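Local structure of peptide methionine sulfoxide reductase MsrA (Treponema denticola ATCC 35405, 5FA9) at residues Trp232-Lys237 with Gly281-Ile286; Met254-Val259 with His270-Gly275; Gly14-Phe19 with His139-Gln144; Lys26-Gly31 with Val54-Asp59. The protein probably repairs oxidatively damaged proteins by reducing both the S and the R forms of methionine sulfoxide back to methionine, with thioredoxin as reductant. The protein carries 2 engineered substitutions. One frame throughout, in Å; residues are numbered along the deposited sequence.

The four contacts fall into two pairs, one in each catalytic half of this fusion protein. Interactions 1 and 2 share the antiparallel sheet of the MsrB (SelR) half: S285 N probably bonds H270 O at 2.8 Å, and R283 NE makes a 2.6 Å salt bridge with D274 OD1. Interactions 3 and 4, with centres about 10 Å apart, belong to the MsrA half, where Q140 NE2 lies 2.9 Å from T30 O. Interaction 3 borders the MsrA pocket, and the H139 side chain comes within about 4 Å of the bound dithiane-diol. The halves do not touch through these segments: interactions 1 and 4 come closest, with nearest atoms about 6 Å apart.

Interaction 1: residues Trp232-Lys237 with Gly281-Ile286; sequences WPSFTK and GLRYSI. Engineered in segment 281-286: S285 (natural residue Cys).
L282 meets T236 through backbone and water: the CA-H of T236 points at L282 O, with CA and O 3.5 Å apart, and a water donates to T236 O at 2.6 Å while accepting from L282 N. R283 points its CB away from 232-237, yet its NH1 reaches a second water, which sits in the guanidinium plane at its edge and is also bonded to S234 OG and S285 OG; NE is taken by the salt bridge to D274. At Y284 the strand pairing is firm. Y284 N donates to F235 O at 2.7 Å, and F235 N returns the bond to Y284 O at 3.0 Å. This hydrogen-bonded pair belongs to the antiparallel sheet of the SelR domain, where strand 283-286 runs between 234-235 and 267-272. F235 CB and Y284 CB share one face of it, 4.1 Å apart. The tyrosine ring edge receives F235 O in its plane, CE1 lies 3.6 Å from K237 CA, and the hydroxyl bonds to Y246. S285, an engineered replacement of cysteine, pairs with S234 on the other face; its OG, anti to the backbone N (chi1 -165°), lies 3.6 Å from W232 CB and approaches the indole obliquely. I286 N then donates to P233 O at 3.0 Å and 170°, and I286 CG1 touches F235 CD1, whose ring stacks on F220.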
# COMPACT_ATOMS: atom_id res chain seq x y z
N TRP B 232 12.66 -4.36 28.47
CA TRP B 232 11.22 -4.54 28.61
C TRP B 232 10.65 -5.36 27.46
O TRP B 232 11.18 -5.33 26.35
CB TRP B 232 10.50 -3.19 28.69
CG TRP B 232 10.86 -2.38 29.89
CD1 TRP B 232 10.45 -2.59 31.18
CD2 TRP B 232 11.69 -1.21 29.92
NE1 TRP B 232 10.98 -1.63 32.01
CE2 TRP B 232 11.74 -0.77 31.26
CE3 TRP B 232 12.38 -0.49 28.95
CZ2 TRP B 232 12.47 0.36 31.65
CZ3 TRP B 232 13.10 0.63 29.34
CH2 TRP B 232 13.14 1.04 30.67
N PRO B 233 9.56 -6.11 27.72
CA PRO B 233 8.81 -6.78 26.66
C PRO B 233 8.40 -5.80 25.57
O PRO B 233 7.73 -4.81 25.85
CB PRO B 233 7.58 -7.32 27.40
CG PRO B 233 8.06 -7.55 28.79
CD PRO B 233 9.06 -6.46 29.07
N SER B 234 8.81 -6.08 24.33
CA SER B 234 8.58 -5.16 23.23
C SER B 234 7.77 -5.80 22.11
O SER B 234 8.01 -6.95 21.74
CB SER B 234 9.91 -4.63 22.68
OG SER B 234 10.65 -3.99 23.70
N PHE B 235 6.82 -5.05 21.57
CA PHE B 235 5.95 -5.55 20.51
C PHE B 235 5.89 -4.56 19.35
O PHE B 235 6.11 -3.36 19.53
CB PHE B 235 4.54 -5.82 21.05
CG PHE B 235 4.51 -6.79 22.20
CD1 PHE B 235 4.63 -6.35 23.50
CD2 PHE B 235 4.35 -8.15 21.97
CE1 PHE B 235 4.60 -7.24 24.56
CE2 PHE B 235 4.31 -9.05 23.02
CZ PHE B 235 4.44 -8.59 24.31
N THR B 236 5.60 -5.08 18.16
CA THR B 236 5.56 -4.24 16.96
C THR B 236 4.16 -3.68 16.72
O THR B 236 3.99 -2.70 15.99
CB THR B 236 6.00 -5.03 15.71
OG1 THR B 236 5.06 -6.08 15.45
CG2 THR B 236 7.38 -5.61 15.91
N LYS B 237 3.16 -4.30 17.35
CA LYS B 237 1.78 -3.85 17.22
C LYS B 237 0.90 -4.47 18.31
O LYS B 237 1.33 -5.37 19.03
CB LYS B 237 1.22 -4.22 15.85
CG LYS B 237 0.91 -5.70 15.68
CD LYS B 237 0.45 -6.02 14.26
CE LYS B 237 -0.85 -5.31 13.94
NZ LYS B 237 -1.97 -5.76 14.82
N GLY B 281 7.74 -0.12 12.13
CA GLY B 281 8.60 0.86 12.77
C GLY B 281 8.14 1.27 14.16
O GLY B 281 8.65 2.23 14.73
N LEU B 282 7.16 0.55 14.69
CA LEU B 282 6.63 0.85 16.02
C LEU B 282 7.23 -0.07 17.08
O LEU B 282 7.34 -1.28 16.88
CB LEU B 282 5.11 0.72 16.03
CG LEU B 282 4.33 1.66 15.11
CD1 LEU B 282 2.89 1.19 14.97
CD2 LEU B 282 4.38 3.09 15.63
N ARG B 283 7.61 0.52 18.21
CA ARG B 283 8.08 -0.26 19.36
C ARG B 283 7.18 -0.04 20.57
O ARG B 283 7.22 1.01 21.20
CB ARG B 283 9.52 0.10 19.71
CG ARG B 283 10.03 -0.58 20.98
CD ARG B 283 11.52 -0.36 21.17
NE ARG B 283 11.86 1.05 21.37
CZ ARG B 283 12.16 1.58 22.55
NH1 ARG B 283 12.16 0.83 23.64
NH2 ARG B 283 12.45 2.87 22.64
N TYR B 284 6.36 -1.04 20.87
CA TYR B 284 5.51 -0.98 22.06
C TYR B 284 6.27 -1.52 23.27
O TYR B 284 6.42 -2.73 23.43
CB TYR B 284 4.23 -1.78 21.84
CG TYR B 284 3.24 -1.12 20.90
CD1 TYR B 284 3.38 -1.24 19.52
CD2 TYR B 284 2.17 -0.38 21.39
CE1 TYR B 284 2.48 -0.65 18.66
CE2 TYR B 284 1.27 0.22 20.53
CZ TYR B 284 1.43 0.08 19.17
OH TYR B 284 0.53 0.68 18.32
N SER B 285 6.75 -0.61 24.11
CA SER B 285 7.47 -0.99 25.32
C SER B 285 6.48 -1.17 26.46
O SER B 285 5.91 -0.20 26.96
CB SER B 285 8.53 0.05 25.67
OG SER B 285 9.44 -0.46 26.63
N ILE B 286 6.29 -2.42 26.88
CA ILE B 286 5.26 -2.75 27.86
C ILE B 286 5.85 -3.45 29.08
O ILE B 286 6.66 -4.37 28.94
CB ILE B 286 4.17 -3.65 27.24
CG1 ILE B 286 3.64 -3.04 25.94
CG2 ILE B 286 3.03 -3.89 28.22
CD1 ILE B 286 2.97 -1.70 26.12
O HOH W 1 11.56 -1.76 24.80
O HOH W 2 5.16 -1.76 13.88

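Interaction 2: residues Met254-Val259 with His270-Gly275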
# COMPACT_ATOMS: atom_id res chain seq x y z
N MET B 254 10.17 14.78 28.99
CA MET B 254 10.33 14.27 27.64
C MET B 254 9.00 14.39 26.91
O MET B 254 8.03 14.86 27.49
CB MET B 254 10.80 12.81 27.65
CG MET B 254 12.17 12.61 28.27
SD MET B 254 12.65 10.87 28.32
CE MET B 254 11.52 10.24 29.56
N ASN B 255 8.96 14.00 25.65
CA ASN B 255 7.69 13.93 24.93
C ASN B 255 7.44 12.51 24.43
O ASN B 255 8.06 12.07 23.47
CB ASN B 255 7.65 14.92 23.77
CG ASN B 255 6.23 15.32 23.40
OD1 ASN B 255 5.26 14.70 23.84
ND2 ASN B 255 6.10 16.37 22.59
N ARG B 256 6.53 11.81 25.09
CA ARG B 256 6.30 10.40 24.81
C ARG B 256 4.81 10.08 24.74
O ARG B 256 3.98 10.85 25.22
CB ARG B 256 6.95 9.52 25.89
CG ARG B 256 8.46 9.67 25.99
CD ARG B 256 9.03 8.70 27.01
NE ARG B 256 8.42 8.86 28.32
CZ ARG B 256 8.67 8.08 29.37
NH1 ARG B 256 9.53 7.07 29.26
NH2 ARG B 256 8.07 8.31 30.53
N THR B 257 4.48 8.95 24.12
CA THR B 257 3.09 8.51 24.05
C THR B 257 2.86 7.35 25.01
O THR B 257 3.52 6.32 24.93
CB THR B 257 2.71 8.07 22.63
OG1 THR B 257 2.98 9.14 21.71
CG2 THR B 257 1.23 7.72 22.56
N GLU B 258 1.90 7.52 25.92
CA GLU B 258 1.59 6.50 26.90
C GLU B 258 0.60 5.48 26.34
O GLU B 258 -0.39 5.85 25.70
CB GLU B 258 1.02 7.13 28.18
CG GLU B 258 0.58 6.13 29.23
CD GLU B 258 -0.16 6.79 30.38
OE1 GLU B 258 -0.69 7.90 30.19
OE2 GLU B 258 -0.21 6.19 31.48
N VAL B 259 0.87 4.20 26.59
CA VAL B 259 -0.02 3.13 26.16
C VAL B 259 -0.87 2.63 27.32
O VAL B 259 -0.34 2.21 28.35
CB VAL B 259 0.78 1.95 25.57
CG1 VAL B 259 -0.16 0.82 25.18
CG2 VAL B 259 1.59 2.41 24.37
N HIS B 270 4.84 2.55 27.11
CA HIS B 270 4.94 3.59 26.09
C HIS B 270 5.19 3.00 24.71
O HIS B 270 5.72 1.90 24.58
CB HIS B 270 6.05 4.58 26.44
CG HIS B 270 5.94 5.15 27.82
ND1 HIS B 270 6.36 4.48 28.95
CD2 HIS B 270 5.46 6.34 28.25
CE1 HIS B 270 6.14 5.22 30.01
NE2 HIS B 270 5.59 6.36 29.62
N VAL B 271 4.80 3.75 23.68
CA VAL B 271 5.06 3.34 22.30
C VAL B 271 6.02 4.31 21.63
O VAL B 271 5.81 5.53 21.64
CB VAL B 271 3.75 3.22 21.48
CG1 VAL B 271 2.91 4.49 21.62
CG2 VAL B 271 4.06 2.92 20.02
N PHE B 272 7.09 3.77 21.05
CA PHE B 272 8.10 4.60 20.40
C PHE B 272 8.10 4.36 18.89
O PHE B 272 7.44 3.46 18.39
CB PHE B 272 9.48 4.31 20.99
CG PHE B 272 9.55 4.52 22.48
CD1 PHE B 272 9.83 5.76 23.01
CD2 PHE B 272 9.34 3.46 23.34
CE1 PHE B 272 9.90 5.95 24.37
CE2 PHE B 272 9.40 3.64 24.71
CZ PHE B 272 9.68 4.89 25.23
N ASP B 273 8.86 5.19 18.17
CA ASP B 273 8.90 5.12 16.72
C ASP B 273 10.20 4.51 16.22
O ASP B 273 10.54 4.63 15.04
CB ASP B 273 8.70 6.51 16.12
CG ASP B 273 7.85 6.50 14.87
OD1 ASP B 273 8.10 5.66 13.98
OD2 ASP B 273 6.91 7.33 14.77
N ASP B 274 10.93 3.86 17.11
CA ASP B 274 12.22 3.26 16.76
C ASP B 274 12.14 1.73 16.66
O ASP B 274 13.13 1.04 16.89
CB ASP B 274 13.29 3.66 17.78
CG ASP B 274 12.96 3.21 19.19
OD1 ASP B 274 11.80 2.82 19.44
OD2 ASP B 274 13.86 3.24 20.05
N GLY B 275 10.96 1.22 16.33
CA GLY B 275 10.78 -0.21 16.14
C GLY B 275 11.30 -0.67 14.79
O GLY B 275 11.71 0.15 13.97
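R256 and H270 stack, the guanidinium lying flat on the imidazole with centres 3.8 Å apart and planes inclined by 26°. The overlap is displaced, so that R256 CZ sits toward the rim of the histidine ring, and R256 NH2 comes within 3.3 Å of H270 NE2 at too poor an angle for a hydrogen bond. The bend in the arginine chain at chi3 (-57°) turns NE back, and CD, just before that bend, rests 3.9 Å from F272 CE1. M254 closes the opposite face of the guanidinium, with its CE 3.5 Å above the plane and over the centre. In the backbone, E258 pairs with H270 in the non-hydrogen-bonded manner, and its carboxylate is held by H267. Strands 256-261 and 267-272 form a beta hairpin of the SelR domain, flanked by 244-249 beside the first strand and 283-286 beside the second. From 244-249, D249 OD2 shares a weak hydrogen bond with H270 NE2 and a long, weak ion pair with R256 NH2. The third large contributor is V271. Its N donates to T257 O at 3.1 Å (159°), and that same oxygen is 3.3 Å from H270 CA. On the face away from the histidine, V271 CG1 fits between two neighbours, 3.7 Å from T257 CB and equally far from V259 CG2.

Interaction 3: residues Gly14-Phe19 with His139-Gln144; sequences GVEGYF and HQDYLQ
E16 reaches from the helix 12-19 to the backbone of D141, a polar side-chain-to-main-chain contact that joins this helix to the turn leading into the short helix 142-145. D141 N donates to E16 OE1 at 3.1 Å, and the bond is bent: the angle at hydrogen is 145°, and the donor stands above the carboxylate plane, 37° out of it. The glutamate gets there with CG anti to its backbone N (chi1 -177°) and the chain extended beyond. Its other oxygen, OE2, accepts from T28 OG1 and lies 2.7 Å from a water that is also 2.6 Å from Q140 OE1, while the amide nitrogen of Q140 bonds T30 O and A135 O. D141 OD1 approaches to 3.6 Å from E16 OE2, the two side chains crossing at about a right angle; two acids so close would be expected to repel, partly offset by R20, which makes a long, weak ion pair with OD1. The helix carrying E16 begins within the Gly-Cys-Phe-Trp motif of MsrA enzymes, here with an engineered serine, S11, at the predicted active-site position. Residues of the turn and the first of the helix after it pack on that motif: H139 ND1 is hydrogen-bonded to W13 NE1, Y142 stacks on the W13 ring, and H139 touches the bound dithiane-diol. Nearer the start of helix 12-19, the contact turns apolar. L143 CD1 lies 4.0 Å from G14 CA, and G17 brings bare backbone to the same methyl, where the space for a CB would be tight.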
# COMPACT_ATOMS: atom_id res chain seq x y z
N GLY B 14 -22.84 -1.04 2.62
CA GLY B 14 -22.67 -1.33 4.03
C GLY B 14 -21.28 -1.84 4.35
O GLY B 14 -20.71 -1.50 5.39
N VAL B 15 -20.73 -2.65 3.45
CA VAL B 15 -19.39 -3.21 3.64
C VAL B 15 -18.34 -2.11 3.72
O VAL B 15 -17.47 -2.14 4.60
CB VAL B 15 -19.03 -4.18 2.50
CG1 VAL B 15 -17.64 -4.76 2.72
CG2 VAL B 15 -20.07 -5.29 2.40
N GLU B 16 -18.42 -1.14 2.82
CA GLU B 16 -17.50 -0.01 2.84
C GLU B 16 -17.75 0.87 4.05
O GLU B 16 -16.80 1.35 4.68
CB GLU B 16 -17.61 0.82 1.55
CG GLU B 16 -16.62 1.97 1.49
CD GLU B 16 -16.76 2.80 0.23
OE1 GLU B 16 -17.90 2.99 -0.24
OE2 GLU B 16 -15.72 3.27 -0.29
N GLY B 17 -19.02 1.09 4.37
CA GLY B 17 -19.40 1.90 5.51
C GLY B 17 -18.87 1.35 6.82
O GLY B 17 -18.58 2.10 7.75
N TYR B 18 -18.74 0.03 6.89
CA TYR B 18 -18.21 -0.63 8.08
C TYR B 18 -16.70 -0.50 8.17
O TYR B 18 -16.16 0.01 9.15
CB TYR B 18 -18.62 -2.10 8.10
CG TYR B 18 -18.19 -2.84 9.35
CD1 TYR B 18 -18.99 -2.88 10.48
CD2 TYR B 18 -16.97 -3.51 9.40
CE1 TYR B 18 -18.60 -3.55 11.62
CE2 TYR B 18 -16.57 -4.18 10.53
CZ TYR B 18 -17.39 -4.20 11.64
OH TYR B 18 -16.99 -4.87 12.77
N PHE B 19 -16.01 -0.98 7.13
CA PHE B 19 -14.55 -1.07 7.15
C PHE B 19 -13.85 0.28 7.15
O PHE B 19 -12.69 0.38 7.56
CB PHE B 19 -14.06 -1.91 5.96
CG PHE B 19 -14.15 -3.39 6.19
CD1 PHE B 19 -13.14 -4.06 6.87
CD2 PHE B 19 -15.24 -4.11 5.73
CE1 PHE B 19 -13.22 -5.42 7.08
CE2 PHE B 19 -15.32 -5.47 5.93
CZ PHE B 19 -14.31 -6.13 6.61
N HIS B 139 -21.52 5.39 -6.20
CA HIS B 139 -21.45 4.27 -5.26
C HIS B 139 -20.27 4.38 -4.29
O HIS B 139 -20.14 3.56 -3.38
CB HIS B 139 -21.36 2.95 -6.03
CG HIS B 139 -22.56 2.65 -6.86
ND1 HIS B 139 -23.83 2.56 -6.32
CD2 HIS B 139 -22.70 2.42 -8.19
CE1 HIS B 139 -24.69 2.28 -7.29
NE2 HIS B 139 -24.03 2.20 -8.43
N GLN B 140 -19.42 5.38 -4.49
CA GLN B 140 -18.26 5.57 -3.63
C GLN B 140 -18.61 6.41 -2.41
O GLN B 140 -19.04 7.56 -2.54
CB GLN B 140 -17.11 6.21 -4.41
CG GLN B 140 -16.65 5.41 -5.61
CD GLN B 140 -16.06 4.07 -5.23
OE1 GLN B 140 -15.55 3.89 -4.12
NE2 GLN B 140 -16.12 3.11 -6.15
N ASP B 141 -18.40 5.84 -1.22
CA ASP B 141 -18.83 6.45 0.04
C ASP B 141 -20.30 6.84 -0.04
O ASP B 141 -20.67 7.97 0.29
CB ASP B 141 -17.96 7.66 0.38
CG ASP B 141 -16.65 7.27 1.04
OD1 ASP B 141 -16.60 6.19 1.68
OD2 ASP B 141 -15.67 8.03 0.92
N TYR B 142 -21.12 5.90 -0.48
CA TYR B 142 -22.55 6.13 -0.68
C TYR B 142 -23.25 6.55 0.60
O TYR B 142 -23.99 7.54 0.62
CB TYR B 142 -23.20 4.86 -1.24
CG TYR B 142 -24.70 4.95 -1.43
CD1 TYR B 142 -25.25 5.46 -2.59
CD2 TYR B 142 -25.57 4.50 -0.44
CE1 TYR B 142 -26.62 5.54 -2.77
CE2 TYR B 142 -26.94 4.57 -0.60
CZ TYR B 142 -27.46 5.09 -1.77
OH TYR B 142 -28.82 5.16 -1.94
N LEU B 143 -23.00 5.81 1.68
CA LEU B 143 -23.66 6.09 2.96
C LEU B 143 -23.14 7.38 3.58
O LEU B 143 -23.80 7.95 4.45
CB LEU B 143 -23.46 4.92 3.92
CG LEU B 143 -24.10 3.60 3.49
CD1 LEU B 143 -23.83 2.51 4.52
CD2 LEU B 143 -25.60 3.78 3.28
N GLN B 144 -21.97 7.83 3.14
CA GLN B 144 -21.43 9.09 3.62
C GLN B 144 -22.13 10.26 2.93
O GLN B 144 -22.43 11.27 3.56
CB GLN B 144 -19.92 9.15 3.38
CG GLN B 144 -19.17 10.03 4.37
CD GLN B 144 -19.15 9.44 5.77
OE1 GLN B 144 -19.35 8.24 5.95
NE2 GLN B 144 -18.90 10.28 6.76
O HOH W 3 -14.68 5.06 -1.97

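Interaction 4: residues Lys26-Gly31 with Val54-Asp59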
# COMPACT_ATOMS: atom_id res chain seq x y z
N LYS B 26 -6.71 2.63 5.20
CA LYS B 26 -6.27 3.89 4.61
C LYS B 26 -7.12 4.30 3.41
O LYS B 26 -7.19 5.48 3.07
CB LYS B 26 -4.80 3.79 4.20
CG LYS B 26 -3.90 3.23 5.29
CD LYS B 26 -2.55 3.93 5.30
CE LYS B 26 -2.65 5.31 5.93
NZ LYS B 26 -1.42 6.12 5.70
N GLU B 27 -7.76 3.33 2.77
CA GLU B 27 -8.58 3.60 1.59
C GLU B 27 -9.56 2.47 1.31
O GLU B 27 -9.21 1.29 1.39
CB GLU B 27 -7.68 3.83 0.37
CG GLU B 27 -8.41 3.86 -0.96
CD GLU B 27 -7.50 4.22 -2.12
OE1 GLU B 27 -6.67 5.14 -1.97
OE2 GLU B 27 -7.60 3.57 -3.18
N THR B 28 -10.80 2.84 0.98
CA THR B 28 -11.81 1.87 0.57
C THR B 28 -12.42 2.25 -0.77
O THR B 28 -12.64 3.43 -1.05
CB THR B 28 -12.94 1.76 1.62
OG1 THR B 28 -13.53 3.05 1.84
CG2 THR B 28 -12.40 1.22 2.93
N ASP B 29 -12.68 1.25 -1.60
CA ASP B 29 -13.32 1.47 -2.90
C ASP B 29 -14.31 0.35 -3.21
O ASP B 29 -13.99 -0.82 -3.05
CB ASP B 29 -12.27 1.55 -4.01
CG ASP B 29 -11.25 2.65 -3.78
OD1 ASP B 29 -11.64 3.84 -3.85
OD2 ASP B 29 -10.08 2.33 -3.53
N THR B 30 -15.50 0.73 -3.66
CA THR B 30 -16.51 -0.25 -4.04
C THR B 30 -16.39 -0.60 -5.51
O THR B 30 -16.05 0.25 -6.33
CB THR B 30 -17.93 0.28 -3.75
OG1 THR B 30 -18.14 1.51 -4.45
CG2 THR B 30 -18.12 0.50 -2.26
N GLY B 31 -16.66 -1.86 -5.84
CA GLY B 31 -16.53 -2.32 -7.21
C GLY B 31 -17.10 -3.70 -7.46
O GLY B 31 -17.79 -4.27 -6.62
N VAL B 54 -15.60 -4.69 -2.04
CA VAL B 54 -14.95 -3.48 -1.55
C VAL B 54 -13.44 -3.68 -1.45
O VAL B 54 -12.97 -4.60 -0.78
CB VAL B 54 -15.50 -3.06 -0.18
CG1 VAL B 54 -14.72 -1.86 0.35
CG2 VAL B 54 -16.98 -2.74 -0.27
N LYS B 55 -12.69 -2.82 -2.13
CA LYS B 55 -11.24 -2.84 -2.05
C LYS B 55 -10.77 -2.24 -0.73
O LYS B 55 -11.15 -1.12 -0.38
CB LYS B 55 -10.62 -2.08 -3.22
CG LYS B 55 -9.11 -1.95 -3.16
CD LYS B 55 -8.57 -1.28 -4.41
CE LYS B 55 -7.05 -1.17 -4.37
NZ LYS B 55 -6.52 -0.51 -5.60
N ILE B 56 -9.96 -2.99 0.01
CA ILE B 56 -9.47 -2.53 1.30
C ILE B 56 -7.95 -2.34 1.30
O ILE B 56 -7.20 -3.32 1.26
CB ILE B 56 -9.83 -3.52 2.43
CG1 ILE B 56 -11.34 -3.79 2.44
CG2 ILE B 56 -9.37 -2.98 3.78
CD1 ILE B 56 -12.17 -2.60 2.85
N VAL B 57 -7.51 -1.09 1.36
CA VAL B 57 -6.09 -0.79 1.49
C VAL B 57 -5.79 -0.44 2.94
O VAL B 57 -6.38 0.48 3.50
CB VAL B 57 -5.66 0.37 0.57
CG1 VAL B 57 -4.19 0.68 0.76
CG2 VAL B 57 -5.96 0.03 -0.88
N TYR B 58 -4.86 -1.17 3.55
CA TYR B 58 -4.62 -1.03 4.98
C TYR B 58 -3.15 -1.11 5.37
O TYR B 58 -2.32 -1.63 4.62
CB TYR B 58 -5.41 -2.11 5.74
CG TYR B 58 -4.92 -3.52 5.50
CD1 TYR B 58 -5.28 -4.22 4.35
CD2 TYR B 58 -4.10 -4.16 6.42
CE1 TYR B 58 -4.83 -5.51 4.12
CE2 TYR B 58 -3.65 -5.45 6.20
CZ TYR B 58 -4.02 -6.12 5.06
OH TYR B 58 -3.57 -7.40 4.84
N ASP B 59 -2.84 -0.60 6.56
CA ASP B 59 -1.51 -0.69 7.13
C ASP B 59 -1.47 -1.87 8.10
O ASP B 59 -2.14 -1.86 9.13
CB ASP B 59 -1.13 0.61 7.84
CG ASP B 59 0.34 0.65 8.25
OD1 ASP B 59 1.05 -0.36 8.08
OD2 ASP B 59 0.78 1.71 8.75
O HOH W 4 -5.56 2.01 -4.90
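K26 and E27 both donate to V57 O, K26 N at 2.8 Å and E27 N at 3.2 Å, and so form a classic beta bulge at the start of 26-31. From there the antiparallel ladder is regular: V57 N donates to E27 O at 2.9 Å, and further along D29 and K55 exchange a pair of bonds, the shorter being K55 N to D29 O at 2.6 Å. Two faces flank this backbone. On one, T28 CG2 lies beside I56 CD1 at 3.8 Å and T30 CG2 meets V54 CG2; with chi1 at 57°, T28 holds OG1 between N and the carbonyl carbon, facing E16 of the helix 12-19 that lies over this side. On the other, V57 backs onto E27 CB, and the fully extended K55 runs alongside D29, its CD 4.0 Å from D29 OD2. Strands 25-33 and 51-59 are neighbours in the mixed sheet of the MsrA domain, with strand 2-8 on the far side of 51-59. Further out, E27 OE1 is hydrogen-bonded to a bound dithiothreitol, probably from the crystallisation liquor, and K26 and E27 pair reciprocally with E27 and K26 of the second subunit. A water accepts from K55 NZ and donates to E27 OE2. E27 OE2 lies 2.8 Å from D29 OD2; two oxygens this close suggest that one acid may be protonated, and K55 NZ, 4.9 Å from E27 OE2, would probably help to stabilise the remaining charge.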